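Local atomic coordinates of membrane protein, putative (Geobacter sulfurreducens PCA, PDB entry 2QYB), a protein that is a putative membrane protein of the sodium:solute symporter family, probably with transporter and phosphatase activities, represented here by its GAF domain. Residues 34-40 against 126-132; 84-90 against 107-113; 47-51 against 64-69; 117-123 against 153-157. The contacts are given in a common frame with arbitrary orientation. Numbering follows the deposited sequence.

Interaction 1. Residues 34-40 against 126-132; sequences KLDLAVI and LSVFSRT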
# COMPACT_ATOMS: atom_id res chain seq x y z
N LYS A 34 -18.95 -7.61 -3.43
CA LYS A 34 -19.40 -6.33 -4.05
C LYS A 34 -19.13 -5.11 -3.18
O LYS A 34 -20.02 -4.28 -3.01
CB LYS A 34 -20.90 -6.40 -4.39
CG LYS A 34 -21.25 -7.55 -5.32
CD LYS A 34 -22.76 -7.67 -5.55
CE LYS A 34 -23.09 -8.97 -6.32
NZ LYS A 34 -24.51 -8.94 -6.79
N LEU A 35 -17.91 -5.03 -2.63
CA LEU A 35 -17.41 -3.88 -1.92
C LEU A 35 -16.54 -3.12 -2.91
O LEU A 35 -15.89 -3.73 -3.78
CB LEU A 35 -16.54 -4.31 -0.75
CG LEU A 35 -17.31 -4.90 0.42
CD1 LEU A 35 -16.32 -5.52 1.38
CD2 LEU A 35 -18.21 -3.84 1.09
N ASP A 36 -16.52 -1.80 -2.79
CA ASP A 36 -15.74 -0.98 -3.68
C ASP A 36 -14.64 -0.27 -2.94
O ASP A 36 -13.72 0.25 -3.56
CB ASP A 36 -16.64 0.07 -4.34
CG ASP A 36 -17.65 -0.55 -5.23
OD1 ASP A 36 -17.26 -0.97 -6.34
OD2 ASP A 36 -18.83 -0.65 -4.84
N LEU A 37 -14.71 -0.21 -1.61
CA LEU A 37 -13.62 0.41 -0.83
C LEU A 37 -13.60 -0.24 0.53
O LEU A 37 -14.65 -0.62 1.02
CB LEU A 37 -13.82 1.92 -0.72
CG LEU A 37 -12.79 2.73 0.08
CD1 LEU A 37 -11.36 2.76 -0.51
CD2 LEU A 37 -13.32 4.17 0.22
N ALA A 38 -12.39 -0.39 1.07
CA ALA A 38 -12.15 -0.97 2.38
C ALA A 38 -10.98 -0.20 2.98
O ALA A 38 -10.00 0.05 2.31
CB ALA A 38 -11.81 -2.50 2.29
N VAL A 39 -11.07 0.12 4.26
CA VAL A 39 -10.03 0.88 4.94
C VAL A 39 -9.77 0.19 6.29
O VAL A 39 -10.70 -0.23 6.94
CB VAL A 39 -10.40 2.42 5.13
CG1 VAL A 39 -9.25 3.21 5.64
CG2 VAL A 39 -10.90 3.05 3.83
N ILE A 40 -8.50 0.02 6.66
CA ILE A 40 -8.11 -0.31 8.05
C ILE A 40 -7.50 0.97 8.69
O ILE A 40 -6.62 1.59 8.11
CB ILE A 40 -7.08 -1.46 8.10
CG1 ILE A 40 -7.73 -2.78 7.69
CG2 ILE A 40 -6.44 -1.58 9.49
CD1 ILE A 40 -6.72 -3.80 7.15
N LEU A 126 -12.09 -1.64 10.89
CA LEU A 126 -12.18 -2.05 9.53
C LEU A 126 -13.47 -1.43 8.99
O LEU A 126 -14.52 -1.76 9.48
CB LEU A 126 -12.24 -3.60 9.45
CG LEU A 126 -12.67 -4.19 8.11
CD1 LEU A 126 -11.65 -3.74 7.01
CD2 LEU A 126 -12.92 -5.76 8.15
N SER A 127 -13.35 -0.52 8.02
CA SER A 127 -14.50 0.18 7.40
C SER A 127 -14.65 -0.31 5.98
O SER A 127 -13.66 -0.37 5.26
CB SER A 127 -14.26 1.70 7.36
OG SER A 127 -13.79 2.22 8.62
N VAL A 128 -15.86 -0.61 5.55
CA VAL A 128 -16.09 -1.10 4.18
C VAL A 128 -17.31 -0.46 3.52
O VAL A 128 -18.32 -0.22 4.15
CB VAL A 128 -16.25 -2.64 4.16
CG1 VAL A 128 -15.01 -3.29 4.77
CG2 VAL A 128 -17.48 -3.08 4.96
N PHE A 129 -17.22 -0.26 2.22
CA PHE A 129 -18.20 0.53 1.49
C PHE A 129 -18.50 -0.12 0.15
O PHE A 129 -17.61 -0.54 -0.53
CB PHE A 129 -17.62 1.92 1.22
CG PHE A 129 -17.13 2.61 2.44
CD1 PHE A 129 -17.96 3.55 3.12
CD2 PHE A 129 -15.83 2.35 2.93
CE1 PHE A 129 -17.51 4.20 4.24
CE2 PHE A 129 -15.39 2.99 4.04
CZ PHE A 129 -16.22 3.92 4.72
N SER A 130 -19.76 -0.21 -0.20
CA SER A 130 -20.16 -0.57 -1.55
C SER A 130 -20.80 0.65 -2.25
O SER A 130 -21.70 1.25 -1.73
CB SER A 130 -21.16 -1.73 -1.51
OG SER A 130 -21.70 -1.99 -2.79
N ARG A 131 -20.27 1.01 -3.42
CA ARG A 131 -20.96 1.88 -4.39
C ARG A 131 -21.84 1.07 -5.36
O ARG A 131 -22.34 1.60 -6.36
CB ARG A 131 -19.93 2.72 -5.17
CG ARG A 131 -19.24 3.72 -4.27
CD ARG A 131 -18.29 4.61 -5.00
NE ARG A 131 -17.10 3.86 -5.37
CZ ARG A 131 -15.95 3.86 -4.70
NH1 ARG A 131 -15.79 4.61 -3.61
NH2 ARG A 131 -14.93 3.11 -5.16
N THR A 132 -22.06 -0.21 -5.03
CA THR A 132 -22.57 -1.20 -6.01
C THR A 132 -23.98 -1.69 -5.58
O THR A 132 -24.87 -1.75 -6.42
CB THR A 132 -21.57 -2.45 -6.19
OG1 THR A 132 -20.22 -2.00 -6.44
CG2 THR A 132 -22.02 -3.40 -7.34
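Lys-34 opens the contact through its backbone: its O accepts from Ser-130 OG at 2.8 Å. The same OG accepts from Thr-132 N (2.9 Å, 149°), so Ser-130 forms an ST turn where its strand ends. Leu-35 sets its CD2 3.8 Å from Val-128 CB. At Asp-36 the pairing is irregular. Both Asp-36 N (2.8 Å, 166°) and Leu-37 N (3.1 Å) donate to Phe-129 O, which defines a classic beta bulge, and the Asp-36 carboxylate turns to the residues just after strand 126-130, OD2 accepting from Arg-131 N (2.6 Å) and Thr-132 OG1 (2.5 Å). Beyond the bulge the ladder is regular, with strand axes 4.7 Å apart and antiparallel at 171°. Leu-37 O accepts from Phe-129 N at 2.9 Å, and Leu-37 CD2 packs 4.1 Å from Phe-129 CD2. Ala-38 faces Val-128 in a non-hydrogen-bonded pair, CB to CG1 4.1 Å. Val-39 exchanges two hydrogen bonds with Ser-127, N to O 2.8 Å and O to N 2.9 Å, before Ile-40 CG1 meets Leu-126 CD1 at 4.1 Å. These adjacent strands lie inside the antiparallel GAF sheet, flanked by 49-56 and 109-115. Ala-38, Ile-40, Leu-126 and Val-128 share one face, where helices 10-32 and 139-158 pack; Leu-35 also touches both helices, at Leu-29 and Phe-141. Val-39 and Phe-129 on the other face meet Ile-59 and Ala-63 of a loop.

Interaction 2. Residues 84-90 against 107-113; sequences LQFVNDT and IKSFAHI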
# COMPACT_ATOMS: atom_id res chain seq x y z
N LEU A 84 -20.04 -3.18 16.16
CA LEU A 84 -20.12 -2.80 14.79
C LEU A 84 -21.28 -1.86 14.55
O LEU A 84 -22.26 -1.85 15.29
CB LEU A 84 -20.19 -4.03 13.88
CG LEU A 84 -21.36 -4.95 14.04
CD1 LEU A 84 -22.54 -4.45 13.23
CD2 LEU A 84 -20.93 -6.35 13.62
N GLN A 85 -21.13 -1.04 13.52
CA GLN A 85 -22.12 -0.10 13.09
C GLN A 85 -22.28 -0.27 11.58
O GLN A 85 -21.26 -0.39 10.84
CB GLN A 85 -21.61 1.31 13.36
CG GLN A 85 -21.17 1.57 14.79
CD GLN A 85 -22.33 1.52 15.75
OE1 GLN A 85 -23.27 2.33 15.67
NE2 GLN A 85 -22.29 0.55 16.68
N PHE A 86 -23.50 -0.31 11.08
CA PHE A 86 -23.66 -0.40 9.60
C PHE A 86 -24.91 0.30 9.10
O PHE A 86 -25.81 0.53 9.86
CB PHE A 86 -23.63 -1.88 9.13
CG PHE A 86 -24.74 -2.69 9.66
CD1 PHE A 86 -25.92 -2.84 8.93
CD2 PHE A 86 -24.65 -3.28 10.92
CE1 PHE A 86 -26.99 -3.59 9.46
CE2 PHE A 86 -25.71 -4.03 11.46
CZ PHE A 86 -26.87 -4.18 10.73
N VAL A 87 -24.90 0.67 7.83
CA VAL A 87 -26.04 1.28 7.13
C VAL A 87 -26.25 0.45 5.85
O VAL A 87 -25.35 0.36 4.99
CB VAL A 87 -25.83 2.82 6.83
CG1 VAL A 87 -26.93 3.40 5.97
CG2 VAL A 87 -25.71 3.60 8.10
N ASN A 88 -27.41 -0.21 5.74
CA ASN A 88 -27.69 -1.05 4.57
C ASN A 88 -28.12 -0.28 3.32
O ASN A 88 -27.85 -0.73 2.20
CB ASN A 88 -28.64 -2.20 4.93
CG ASN A 88 -27.88 -3.48 5.16
OD1 ASN A 88 -28.12 -4.21 6.10
ND2 ASN A 88 -26.94 -3.73 4.32
N ASP A 89 -28.72 0.89 3.53
CA ASP A 89 -29.14 1.76 2.45
C ASP A 89 -28.95 3.24 2.83
O ASP A 89 -29.69 3.77 3.63
CB ASP A 89 -30.60 1.50 2.04
CG ASP A 89 -30.95 2.14 0.70
OD1 ASP A 89 -30.30 3.16 0.38
OD2 ASP A 89 -31.87 1.63 -0.02
N THR A 90 -27.96 3.89 2.21
CA THR A 90 -27.68 5.27 2.50
C THR A 90 -28.88 6.24 2.25
O THR A 90 -28.88 7.33 2.79
CB THR A 90 -26.44 5.78 1.74
OG1 THR A 90 -26.61 5.50 0.35
CG2 THR A 90 -25.12 5.10 2.28
N ILE A 107 -21.91 6.09 -2.69
CA ILE A 107 -22.02 5.05 -1.64
C ILE A 107 -23.46 4.62 -1.31
O ILE A 107 -24.28 5.44 -0.88
CB ILE A 107 -21.34 5.51 -0.32
CG1 ILE A 107 -19.83 5.81 -0.58
CG2 ILE A 107 -21.56 4.45 0.80
CD1 ILE A 107 -19.13 6.80 0.46
N LYS A 108 -23.75 3.33 -1.49
CA LYS A 108 -25.09 2.77 -1.21
C LYS A 108 -25.23 2.16 0.18
O LYS A 108 -26.30 2.11 0.74
CB LYS A 108 -25.42 1.69 -2.27
CG LYS A 108 -25.51 2.30 -3.63
CD LYS A 108 -26.19 1.43 -4.69
CE LYS A 108 -26.37 2.27 -5.99
NZ LYS A 108 -26.99 3.67 -5.73
N SER A 109 -24.12 1.72 0.72
CA SER A 109 -24.10 0.72 1.80
C SER A 109 -22.72 0.81 2.51
O SER A 109 -21.69 1.01 1.84
CB SER A 109 -24.30 -0.61 1.10
OG SER A 109 -24.47 -1.68 2.00
N PHE A 110 -22.66 0.75 3.84
CA PHE A 110 -21.36 0.69 4.51
C PHE A 110 -21.40 0.05 5.88
O PHE A 110 -22.47 -0.17 6.43
CB PHE A 110 -20.65 2.08 4.58
CG PHE A 110 -21.30 3.05 5.52
CD1 PHE A 110 -20.97 3.06 6.87
CD2 PHE A 110 -22.24 3.94 5.05
CE1 PHE A 110 -21.59 3.94 7.75
CE2 PHE A 110 -22.85 4.84 5.91
CZ PHE A 110 -22.52 4.84 7.27
N ALA A 111 -20.22 -0.27 6.41
CA ALA A 111 -20.08 -0.91 7.74
C ALA A 111 -18.75 -0.53 8.39
O ALA A 111 -17.76 -0.35 7.69
CB ALA A 111 -20.19 -2.43 7.62
N HIS A 112 -18.77 -0.36 9.72
CA HIS A 112 -17.57 -0.18 10.53
C HIS A 112 -17.48 -1.28 11.58
O HIS A 112 -18.39 -1.47 12.36
CB HIS A 112 -17.55 1.21 11.17
CG HIS A 112 -17.50 2.33 10.18
ND1 HIS A 112 -18.58 3.13 9.89
CD2 HIS A 112 -16.49 2.77 9.41
CE1 HIS A 112 -18.24 4.03 8.99
NE2 HIS A 112 -16.97 3.84 8.68
N ILE A 113 -16.34 -1.99 11.60
CA ILE A 113 -16.16 -3.19 12.39
C ILE A 113 -14.94 -3.01 13.25
O ILE A 113 -13.84 -2.81 12.73
CB ILE A 113 -15.95 -4.43 11.49
CG1 ILE A 113 -17.13 -4.59 10.51
CG2 ILE A 113 -15.71 -5.71 12.36
CD1 ILE A 113 -16.69 -4.27 9.09
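Four backbone hydrogen bonds join the strands in two reciprocal pairs. Gln-85 N donates to His-112 O (3.0 Å, 166°) and His-112 N returns to Gln-85 O (2.7 Å, 175°); Val-87 N to Phe-110 O (2.9 Å) and Phe-110 N to Val-87 O (3.0 Å) repeat the pattern. Past Val-87 the regular pairing stops, yet Thr-90 still fastens the chain twice, through N to Lys-108 O (2.8 Å, 161°) and through OG1 to Ile-107 O (2.6 Å). The axes run antiparallel at 178°, 4.6 Å apart; short strand 85-87 is the outermost strand of the GAF sheet within this chain, beside 109-115. On the far flank of 109-115, Lys-108 and Ser-109 both face Ser-130 in a classic beta bulge. Packing then differs between the faces. Between the two hydrogen-bonded pairs, Phe-86 CB lies 3.8 Å from Ala-111 CB. On the face of Val-87 and Phe-110, the p rotamer of Phe-110 sets the face of its ring against Val-87: CB is 4.1 Å from the ring centroid and 27° off the normal, a CH-pi contact, while Val-87 CG2 approaches Phe-110 CZ to 3.5 Å. Thr-90 CG2 meets the ring edge, 4.2 Å from Phe-110 CD2, and Tyr-74 adds an edge-to-face contact with this ring.

Interaction 3. Residues 47-51 against 64-69; sequences GVLRV and GKDWEP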
# COMPACT_ATOMS: atom_id res chain seq x y z
N GLY A 47 -3.77 8.18 20.33
CA GLY A 47 -5.18 7.75 20.24
C GLY A 47 -5.98 8.08 18.96
O GLY A 47 -7.17 7.80 18.91
N VAL A 48 -5.35 8.70 17.96
CA VAL A 48 -6.01 8.97 16.68
C VAL A 48 -6.09 7.67 15.81
O VAL A 48 -5.13 6.89 15.73
CB VAL A 48 -5.25 10.10 15.89
CG1 VAL A 48 -5.89 10.37 14.49
CG2 VAL A 48 -5.16 11.36 16.71
N LEU A 49 -7.24 7.45 15.16
CA LEU A 49 -7.43 6.36 14.19
C LEU A 49 -6.83 6.75 12.84
O LEU A 49 -7.43 7.50 12.06
CB LEU A 49 -8.91 5.99 14.03
CG LEU A 49 -9.53 5.11 15.12
CD1 LEU A 49 -11.03 5.04 14.92
CD2 LEU A 49 -8.92 3.69 15.14
N ARG A 50 -5.62 6.25 12.59
CA ARG A 50 -4.87 6.57 11.42
C ARG A 50 -5.13 5.53 10.34
O ARG A 50 -5.04 4.32 10.61
CB ARG A 50 -3.37 6.56 11.76
CG ARG A 50 -2.90 7.62 12.78
CD ARG A 50 -2.65 9.01 12.19
NE ARG A 50 -2.05 8.94 10.86
CZ ARG A 50 -0.74 8.99 10.56
NH1 ARG A 50 -0.36 8.89 9.29
NH2 ARG A 50 0.20 9.11 11.50
N VAL A 51 -5.38 6.00 9.12
CA VAL A 51 -5.40 5.13 7.94
C VAL A 51 -4.04 4.45 7.68
O VAL A 51 -3.00 5.12 7.45
CB VAL A 51 -5.79 5.87 6.66
CG1 VAL A 51 -5.75 4.90 5.48
CG2 VAL A 51 -7.16 6.55 6.84
N GLY A 64 -11.93 8.64 3.58
CA GLY A 64 -10.47 8.43 3.61
C GLY A 64 -9.53 9.07 4.65
O GLY A 64 -8.25 8.88 4.55
N LYS A 65 -10.08 9.83 5.61
CA LYS A 65 -9.22 10.61 6.52
C LYS A 65 -8.86 9.91 7.84
O LYS A 65 -9.39 8.88 8.17
CB LYS A 65 -9.87 11.97 6.81
CG LYS A 65 -10.06 12.81 5.55
CD LYS A 65 -11.15 13.85 5.71
CE LYS A 65 -11.27 14.72 4.47
NZ LYS A 65 -11.49 16.16 4.81
N ASP A 66 -7.97 10.51 8.61
CA ASP A 66 -7.71 10.07 9.96
C ASP A 66 -8.78 10.59 10.93
O ASP A 66 -9.27 11.71 10.75
CB ASP A 66 -6.31 10.54 10.36
CG ASP A 66 -5.21 9.85 9.56
OD1 ASP A 66 -5.48 8.84 8.86
OD2 ASP A 66 -4.06 10.32 9.66
N TRP A 67 -9.15 9.79 11.94
CA TRP A 67 -10.21 10.19 12.88
C TRP A 67 -9.84 10.10 14.37
O TRP A 67 -9.44 9.04 14.89
CB TRP A 67 -11.51 9.40 12.61
CG TRP A 67 -12.06 9.78 11.27
CD1 TRP A 67 -11.76 9.20 10.08
CD2 TRP A 67 -12.91 10.90 10.97
NE1 TRP A 67 -12.39 9.85 9.06
CE2 TRP A 67 -13.12 10.89 9.57
CE3 TRP A 67 -13.54 11.89 11.75
CZ2 TRP A 67 -13.91 11.87 8.91
CZ3 TRP A 67 -14.36 12.84 11.09
CH2 TRP A 67 -14.52 12.82 9.68
N GLU A 68 -9.97 11.25 15.04
CA GLU A 68 -10.15 11.26 16.50
C GLU A 68 -11.53 10.65 16.80
O GLU A 68 -12.58 11.21 16.39
CB GLU A 68 -10.06 12.67 17.07
CG GLU A 68 -8.77 13.39 16.71
CD GLU A 68 -8.52 14.66 17.52
OE1 GLU A 68 -9.45 15.17 18.19
OE2 GLU A 68 -7.37 15.14 17.47
N PRO A 69 -11.53 9.50 17.50
CA PRO A 69 -12.81 8.83 17.71
C PRO A 69 -13.75 9.69 18.56
O PRO A 69 -13.34 10.32 19.53
CB PRO A 69 -12.41 7.52 18.40
CG PRO A 69 -11.10 7.78 18.99
CD PRO A 69 -10.41 8.81 18.15
O HOH W 1 -2.72 7.76 8.00
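A single antiparallel bridge and one aspartate account for the polar bonding between 47-51 and 64-69. Leu-49 N donates to Trp-67 O (2.7 Å, 154°), and Trp-67 N donates back to Leu-49 O (2.9 Å, 163°), so both residues have N and O satisfied in a hydrogen-bonded pair with CA atoms 4.9 Å apart. The next outward-facing donor, Val-51 N, is met by a side chain instead: Asp-66 OD1 accepts from it at 2.9 Å and 167°. Asp-66 OD2 turns to Arg-50, forming a salt bridge to NE at 2.7 Å, although the 122° angle makes the hydrogen-bond component weak. Water 1 joins the network, accepting from Arg-50 NH1 at 2.9 Å and lying 2.7 Å from Val-51 O and 3.1 Å from Asp-66 OD1. The remaining arginine nitrogen, NH2, makes a long, weak ion pair with Asp-17 of the second subunit, and Arg-50 packs on Ile-20 of that subunit. Apolar contacts are sparse: Val-48 CG2 to Glu-68 CG at 4.1 Å, Leu-49 CD1 to Pro-69 CB at 4.5 Å. The chain leaving strand 49-56 thus folds back along the strand's outer edge before helix 74-81. With just one backbone bridge, the carboxylate stands in for a further strand partner, and its salt bridge fastens the loop to Arg-50 of the edge strand, a residue that also reaches the second subunit.

Interaction 4. Residues 117-123 against 153-157; sequences RKGEPPF and AQAVK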
# COMPACT_ATOMS: atom_id res chain seq x y z
N ARG A 117 -8.73 -8.09 19.62
CA ARG A 117 -8.64 -9.44 20.11
C ARG A 117 -9.86 -9.70 21.03
O ARG A 117 -10.38 -8.78 21.69
CB ARG A 117 -7.32 -9.59 20.83
CG ARG A 117 -6.91 -10.98 21.02
CD ARG A 117 -6.43 -11.65 19.74
NE ARG A 117 -5.91 -13.00 20.06
CZ ARG A 117 -6.67 -14.06 20.37
NH1 ARG A 117 -8.00 -13.98 20.40
NH2 ARG A 117 -6.08 -15.24 20.64
N LYS A 118 -10.34 -10.95 21.02
CA LYS A 118 -11.45 -11.40 21.88
C LYS A 118 -11.28 -10.98 23.35
O LYS A 118 -10.32 -11.38 23.99
CB LYS A 118 -11.58 -12.93 21.83
CG LYS A 118 -12.84 -13.49 22.50
CD LYS A 118 -13.09 -15.00 22.16
CE LYS A 118 -12.60 -15.99 23.23
NZ LYS A 118 -12.65 -17.44 22.76
N GLY A 119 -12.23 -10.19 23.86
CA GLY A 119 -12.20 -9.73 25.26
C GLY A 119 -11.29 -8.55 25.54
O GLY A 119 -11.02 -8.23 26.70
N GLU A 120 -10.78 -7.90 24.49
CA GLU A 120 -9.84 -6.80 24.63
C GLU A 120 -10.33 -5.58 23.91
O GLU A 120 -11.05 -5.70 22.95
CB GLU A 120 -8.48 -7.15 24.05
CG GLU A 120 -7.63 -7.88 25.02
CD GLU A 120 -6.43 -8.52 24.35
OE1 GLU A 120 -5.84 -7.84 23.45
OE2 GLU A 120 -6.11 -9.68 24.72
N PRO A 121 -9.87 -4.41 24.37
CA PRO A 121 -10.34 -3.18 23.80
C PRO A 121 -9.83 -3.07 22.36
O PRO A 121 -8.71 -3.45 22.07
CB PRO A 121 -9.74 -2.08 24.70
CG PRO A 121 -8.95 -2.77 25.79
CD PRO A 121 -8.85 -4.21 25.44
N PRO A 122 -10.68 -2.57 21.46
CA PRO A 122 -10.32 -2.42 20.08
C PRO A 122 -9.15 -1.48 19.91
O PRO A 122 -9.02 -0.52 20.68
CB PRO A 122 -11.58 -1.83 19.42
CG PRO A 122 -12.31 -1.19 20.51
CD PRO A 122 -12.04 -2.09 21.71
N PHE A 123 -8.32 -1.80 18.93
CA PHE A 123 -7.20 -0.96 18.57
C PHE A 123 -7.22 -0.42 17.14
O PHE A 123 -6.24 0.21 16.69
CB PHE A 123 -5.86 -1.63 18.91
CG PHE A 123 -5.67 -2.99 18.29
CD1 PHE A 123 -5.69 -4.13 19.09
CD2 PHE A 123 -5.39 -3.12 16.96
CE1 PHE A 123 -5.47 -5.38 18.54
CE2 PHE A 123 -5.17 -4.38 16.42
CZ PHE A 123 -5.22 -5.49 17.21
N ALA A 153 -6.65 -8.29 13.82
CA ALA A 153 -6.28 -8.02 15.22
C ALA A 153 -5.11 -8.91 15.67
O ALA A 153 -4.14 -8.46 16.35
CB ALA A 153 -7.48 -8.20 16.14
N GLN A 154 -5.19 -10.17 15.27
CA GLN A 154 -4.14 -11.09 15.65
C GLN A 154 -2.80 -10.67 15.07
O GLN A 154 -1.79 -10.64 15.80
CB GLN A 154 -4.48 -12.50 15.20
CG GLN A 154 -3.53 -13.51 15.77
CD GLN A 154 -3.53 -13.50 17.28
OE1 GLN A 154 -4.26 -14.28 17.91
NE2 GLN A 154 -2.74 -12.59 17.88
N ALA A 155 -2.80 -10.35 13.77
CA ALA A 155 -1.58 -10.01 13.05
C ALA A 155 -0.91 -8.75 13.62
O ALA A 155 0.31 -8.68 13.69
CB ALA A 155 -1.89 -9.83 11.58
N VAL A 156 -1.71 -7.76 14.02
CA VAL A 156 -1.16 -6.53 14.61
C VAL A 156 -0.46 -6.81 15.95
O VAL A 156 0.72 -6.44 16.15
CB VAL A 156 -2.28 -5.48 14.84
CG1 VAL A 156 -1.78 -4.33 15.68
CG2 VAL A 156 -2.81 -4.98 13.49
N LYS A 157 -1.19 -7.46 16.85
CA LYS A 157 -0.67 -7.91 18.12
C LYS A 157 0.66 -8.68 17.96
O LYS A 157 1.58 -8.45 18.74
CB LYS A 157 -1.71 -8.74 18.88
CG LYS A 157 -2.37 -7.98 20.07
CD LYS A 157 -3.45 -8.83 20.84
CE LYS A 157 -2.88 -9.87 21.82
NZ LYS A 157 -3.82 -11.00 21.89
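Phe-123 takes the p rotamer (chi1 55°), which directs its ring at the helix: CZ is 3.7 Å from Ala-153 CB and 3.3 Å from Ala-153 O, which lies at the ring edge, and CE2 is 3.5 Å from Val-156 CG1. The t rotamer of Val-156 (169°) presents that methyl. Lys-157 has an off-well chi1 of -105°, then t and p for chi2 and chi3; its CG comes within 4.3 Å of Phe-123 CE1 while the rest of the side chain runs to the turn. There NZ lies 3.9 Å from Glu-120 OE2, a long salt bridge, and 3.4 Å from Arg-117 NE, a like-charge approach. Residues 117-123 form the connection between strands 109-115 and 124-130 of the GAF sheet, and residues 153-157 belong to the last modelled helix, 139-158, packed on that sheet. A type II turn starts the connection, with Glu-120 N bonded to Arg-117 O at 3.0 Å and Gly-119 at positive phi (81°), and the CA-to-CB bonds of Arg-117 and Glu-120 both point toward the helix. Arg-117, with chi1 t and chi2 p, sets its CG 3.2 Å from Lys-157 NZ. Its NE lies 3.0 Å from Gln-154 OE1. Gln-154 reaches this position through chi1 t and chi2 p. Behind the contact, Phe-123 and Val-156 both touch Leu-42, and Val-156 also packs on Met-12 of the second subunit.

Interaction 1 is the buried contact of the four, with its centre about 8 Å from that of the chain. Interaction 2 is partly buried, and interactions 3 and 4 lie at the surface. Interactions 1 and 2 share the sheet directly: strands 124-130 and 109-115 are neighbours, and Leu-126 N lies 2.8 Å from Ile-113 O. Interaction 3 reaches the same sheet at strand 49-56, touching interaction 1 where Val-39 CG1 meets Val-51 CG1 at 3.9 Å. Backbone ladders and apolar faces dominate 1 and 2, whereas 3 relies on a carboxylate, an arginine and water. Interaction 4 instead joins a strand connection to a helix through side chains.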